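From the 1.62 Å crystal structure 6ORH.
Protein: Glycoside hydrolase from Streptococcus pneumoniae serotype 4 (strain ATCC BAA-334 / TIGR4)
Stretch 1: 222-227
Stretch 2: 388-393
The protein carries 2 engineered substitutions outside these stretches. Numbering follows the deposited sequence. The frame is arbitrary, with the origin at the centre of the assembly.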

ATOM      1  N   PRO A 222       5.224  -6.294  -3.396  1.00 11.87           N
ATOM      2  CA  PRO A 222       4.933  -7.272  -4.444  1.00 11.66           C
ATOM      3  C   PRO A 222       3.947  -8.349  -3.994  1.00 10.80           C
ATOM      4  O   PRO A 222       3.803  -8.592  -2.798  1.00 11.93           O
ATOM      5  CB  PRO A 222       6.287  -7.977  -4.666  1.00 12.29           C
ATOM      6  CG  PRO A 222       7.030  -7.797  -3.341  1.00 11.69           C
ATOM      7  CD  PRO A 222       6.596  -6.441  -2.871  1.00 11.64           C
ATOM      8  N   LEU A 223       3.262  -8.960  -4.977  1.00  9.96           N
ATOM      9  CA  LEU A 223       2.585 -10.234  -4.739  1.00  9.91           C
ATOM     10  C   LEU A 223       3.142 -11.269  -5.705  1.00 11.55           C
ATOM     11  O   LEU A 223       2.760 -11.299  -6.886  1.00 11.12           O
ATOM     12  CB  LEU A 223       1.051 -10.134  -4.858  1.00 10.59           C
ATOM     13  CG  LEU A 223       0.341 -11.503  -4.719  1.00 10.05           C
ATOM     14  CD1 LEU A 223       0.561 -12.118  -3.333  1.00 11.31           C
ATOM     15  CD2 LEU A 223      -1.157 -11.434  -5.066  1.00 11.48           C
ATOM     16  N   TRP A 224       4.044 -12.118  -5.188  1.00 11.11           N
ATOM     17  CA  TRP A 224       4.474 -13.317  -5.895  1.00 10.50           C
ATOM     18  C   TRP A 224       3.487 -14.440  -5.589  1.00 10.53           C
ATOM     19  O   TRP A 224       3.232 -14.748  -4.407  1.00 10.83           O
ATOM     20  CB  TRP A 224       5.898 -13.697  -5.440  1.00 11.28           C
ATOM     21  CG  TRP A 224       6.893 -12.622  -5.751  1.00 11.59           C
ATOM     22  CD1 TRP A 224       7.426 -11.657  -4.932  1.00 11.74           C
ATOM     23  CD2 TRP A 224       7.488 -12.428  -7.047  1.00 11.82           C
ATOM     24  NE1 TRP A 224       8.314 -10.862  -5.632  1.00 11.84           N
ATOM     25  CE2 TRP A 224       8.367 -11.331  -6.927  1.00 11.86           C
ATOM     26  CE3 TRP A 224       7.316 -13.076  -8.289  1.00 12.31           C
ATOM     27  CZ2 TRP A 224       9.079 -10.838  -8.025  1.00 12.26           C
ATOM     28  CZ3 TRP A 224       8.065 -12.623  -9.366  1.00 11.52           C
ATOM     29  CH2 TRP A 224       8.933 -11.532  -9.214  1.00 11.86           C
ATOM     30  N   GLN A 225       2.881 -15.007  -6.639  1.00 10.18           N
ATOM     31  CA  GLN A 225       1.932 -16.104  -6.449  1.00 10.16           C
ATOM     32  C   GLN A 225       2.703 -17.421  -6.404  1.00 10.72           C
ATOM     33  O   GLN A 225       2.520 -18.301  -7.247  1.00 11.41           O
ATOM     34  CB  GLN A 225       0.881 -16.091  -7.574  1.00 11.14           C
ATOM     35  CG  GLN A 225      -0.016 -14.863  -7.521  1.00 11.32           C
ATOM     36  CD  GLN A 225      -1.066 -14.922  -6.434  1.00 11.28           C
ATOM     37  OE1 GLN A 225      -0.802 -15.212  -5.264  1.00 11.50           O
ATOM     38  NE2 GLN A 225      -2.313 -14.633  -6.806  1.00 12.06           N
ATOM     39  N   LYS A 226       3.587 -17.526  -5.412  1.00 10.94           N
ATOM     40  CA  LYS A 226       4.459 -18.695  -5.253  1.00 10.66           C
ATOM     41  C   LYS A 226       5.053 -18.620  -3.846  1.00 10.73           C
ATOM     42  O   LYS A 226       5.279 -17.517  -3.330  1.00 10.99           O
ATOM     43  CB  LYS A 226       5.567 -18.748  -6.336  1.00 10.66           C
ATOM     44  CG  LYS A 226       6.430 -17.502  -6.506  1.00 10.82           C
ATOM     45  CD  LYS A 226       7.540 -17.747  -7.551  1.00 10.88           C
ATOM     46  CE  LYS A 226       8.401 -16.521  -7.803  1.00 11.31           C
ATOM     47  NZ  LYS A 226       9.510 -16.816  -8.772  1.00 12.40           N
ATOM     48  N   VAL A 227       5.337 -19.798  -3.266  1.00 10.91           N
ATOM     49  CA  VAL A 227       5.922 -19.912  -1.928  1.00 11.22           C
ATOM     50  C   VAL A 227       6.726 -21.202  -1.883  1.00 11.02           C
ATOM     51  O   VAL A 227       6.609 -22.028  -2.760  1.00 12.24           O
ATOM     52  CB  VAL A 227       4.824 -19.978  -0.843  1.00 12.13           C
ATOM     53  CG1 VAL A 227       4.095 -18.643  -0.639  1.00 13.55           C
ATOM     54  CG2 VAL A 227       3.854 -21.133  -1.045  1.00 13.21           C
TER
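Stretch 2 388-393: GQRIAA

Stretch 2 is not uniformly extended: Gln 389 (-80/137) and Ile 391 (-72/134) are, but Arg 390 (-134/-43) and Ala 392 (-118/-15) are not; it is loop from Gly 388 to Arg 390 and strand from Ile 391 onward. The end-to-end vectors CA 223 to 226 and CA 389 to 392 diverge by 138°, so the chains run in broadly opposing directions, 42° short of antiparallel. Their nearest CA atoms, Trp 224 and Gln 389, are 7.5 Å apart, a gap bridged by side chains; no backbone-to-backbone hydrogen bond joins the stretches.

Gln 389 makes the principal bridge. Its CA-to-CB bond points toward stretch 1, and chi1 of -172° and chi2 of 175° (both t) extend the chain fully, carrying the amide to the backbone flanking Trp 224. There, NE2 of Gln 389 donates to O of Leu 223 at 2.9 Å (163° at the hydrogen), while N of Gln 225 donates to OE1 of Gln 389, also at 2.9 Å (166°). This pairing of donor and acceptor fixes the amide orientation, with chi3 at 0°. OE1 of Gln 389 also accepts from water 1 at 2.8 Å.

Trp 224 supplies the other large surface. Its CA-to-CB bond points sideways, but chi1 of -61° (m) and chi2 of 100° bring the ring nearer stretch 2. CE3 of Trp 224 lies 3.6 Å from CD of Gln 389, and CH2 of Trp 224 is 3.5 Å from O of Ile 391. At the ring edge, CZ2 of Trp 224 meets CB of Ala 392 at 3.7 Å, an apolar contact.

Lys 226 is extended beyond chi1 (53°, p), with chi2 to chi4 all t. Its NZ remains 4.4 Å from O of Gln 389, and water 2 bridges them, accepting from NZ and donating to O.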

ATOM      1  N   GLY A 388       5.239 -18.581 -16.419  1.00 16.35           N
ATOM      2  CA  GLY A 388       5.767 -18.219 -15.106  1.00 15.08           C
ATOM      3  C   GLY A 388       5.772 -16.710 -14.830  1.00 14.81           C
ATOM      4  O   GLY A 388       5.877 -15.873 -15.734  1.00 14.47           O
ATOM      5  N   GLN A 389       5.664 -16.350 -13.545  1.00 12.78           N
ATOM      6  CA  GLN A 389       5.655 -14.946 -13.144  1.00 13.45           C
ATOM      7  C   GLN A 389       7.087 -14.408 -13.108  1.00 13.19           C
ATOM      8  O   GLN A 389       8.000 -15.073 -12.577  1.00 14.31           O
ATOM      9  CB  GLN A 389       5.046 -14.866 -11.732  1.00 12.08           C
ATOM     10  CG  GLN A 389       4.790 -13.436 -11.253  1.00 11.43           C
ATOM     11  CD  GLN A 389       4.088 -13.347  -9.914  1.00 11.64           C
ATOM     12  OE1 GLN A 389       3.769 -14.376  -9.311  1.00 11.75           O
ATOM     13  NE2 GLN A 389       3.829 -12.120  -9.463  1.00 10.32           N
ATOM     14  N   ARG A 390       7.303 -13.186 -13.625  1.00 12.61           N
ATOM     15  CA  ARG A 390       8.671 -12.716 -13.844  1.00 12.64           C
ATOM     16  C   ARG A 390       8.922 -11.296 -13.355  1.00 13.60           C
ATOM     17  O   ARG A 390       9.963 -11.033 -12.746  1.00 13.26           O
ATOM     18  CB  ARG A 390       9.006 -12.777 -15.351  1.00 14.13           C
ATOM     19  CG  ARG A 390       8.871 -14.174 -15.952  1.00 13.80           C
ATOM     20  CD  ARG A 390       8.863 -14.159 -17.497  1.00 15.55           C
ATOM     21  NE  ARG A 390       8.763 -15.532 -17.928  1.00 15.42           N
ATOM     22  CZ  ARG A 390       9.566 -16.147 -18.806  1.00 15.77           C
ATOM     23  NH1 ARG A 390      10.511 -15.471 -19.453  1.00 16.58           N
ATOM     24  NH2 ARG A 390       9.380 -17.426 -19.055  1.00 16.60           N
ATOM     25  N   ILE A 391       7.989 -10.361 -13.622  1.00 13.08           N
ATOM     26  CA  ILE A 391       8.278  -8.944 -13.428  1.00 12.95           C
ATOM     27  C   ILE A 391       8.346  -8.621 -11.941  1.00 14.53           C
ATOM     28  O   ILE A 391       7.458  -9.034 -11.203  1.00 14.32           O
ATOM     29  CB  ILE A 391       7.242  -8.064 -14.150  1.00 13.10           C
ATOM     30  CG1 ILE A 391       7.449  -8.218 -15.658  1.00 13.61           C
ATOM     31  CG2 ILE A 391       7.385  -6.605 -13.724  1.00 13.06           C
ATOM     32  CD1 ILE A 391       6.273  -7.687 -16.494  1.00 14.42           C
ATOM     33  N   ALA A 392       9.373  -7.871 -11.545  1.00 12.83           N
ATOM     34  CA  ALA A 392       9.569  -7.510 -10.150  1.00 12.46           C
ATOM     35  C   ALA A 392       9.509  -6.005  -9.913  1.00 14.62           C
ATOM     36  O   ALA A 392       9.429  -5.567  -8.753  1.00 14.75           O
ATOM     37  CB  ALA A 392      10.897  -8.090  -9.675  1.00 13.14           C
ATOM     38  N   ALA A 393       9.594  -5.184 -10.988  1.00 13.26           N
ATOM     39  CA  ALA A 393       9.450  -3.742 -10.809  1.00 12.75           C
ATOM     40  C   ALA A 393       9.107  -3.092 -12.138  1.00 13.40           C
ATOM     41  O   ALA A 393       9.682  -3.457 -13.165  1.00 13.32           O
ATOM     42  CB  ALA A 393      10.724  -3.110 -10.277  1.00 13.92           C
TER
HETATM   43  O   HOH W   1       4.216 -17.160  -9.357  1.00 12.45           O
HETATM   44  O   HOH W   2       8.129 -17.362 -11.134  1.00 14.38           O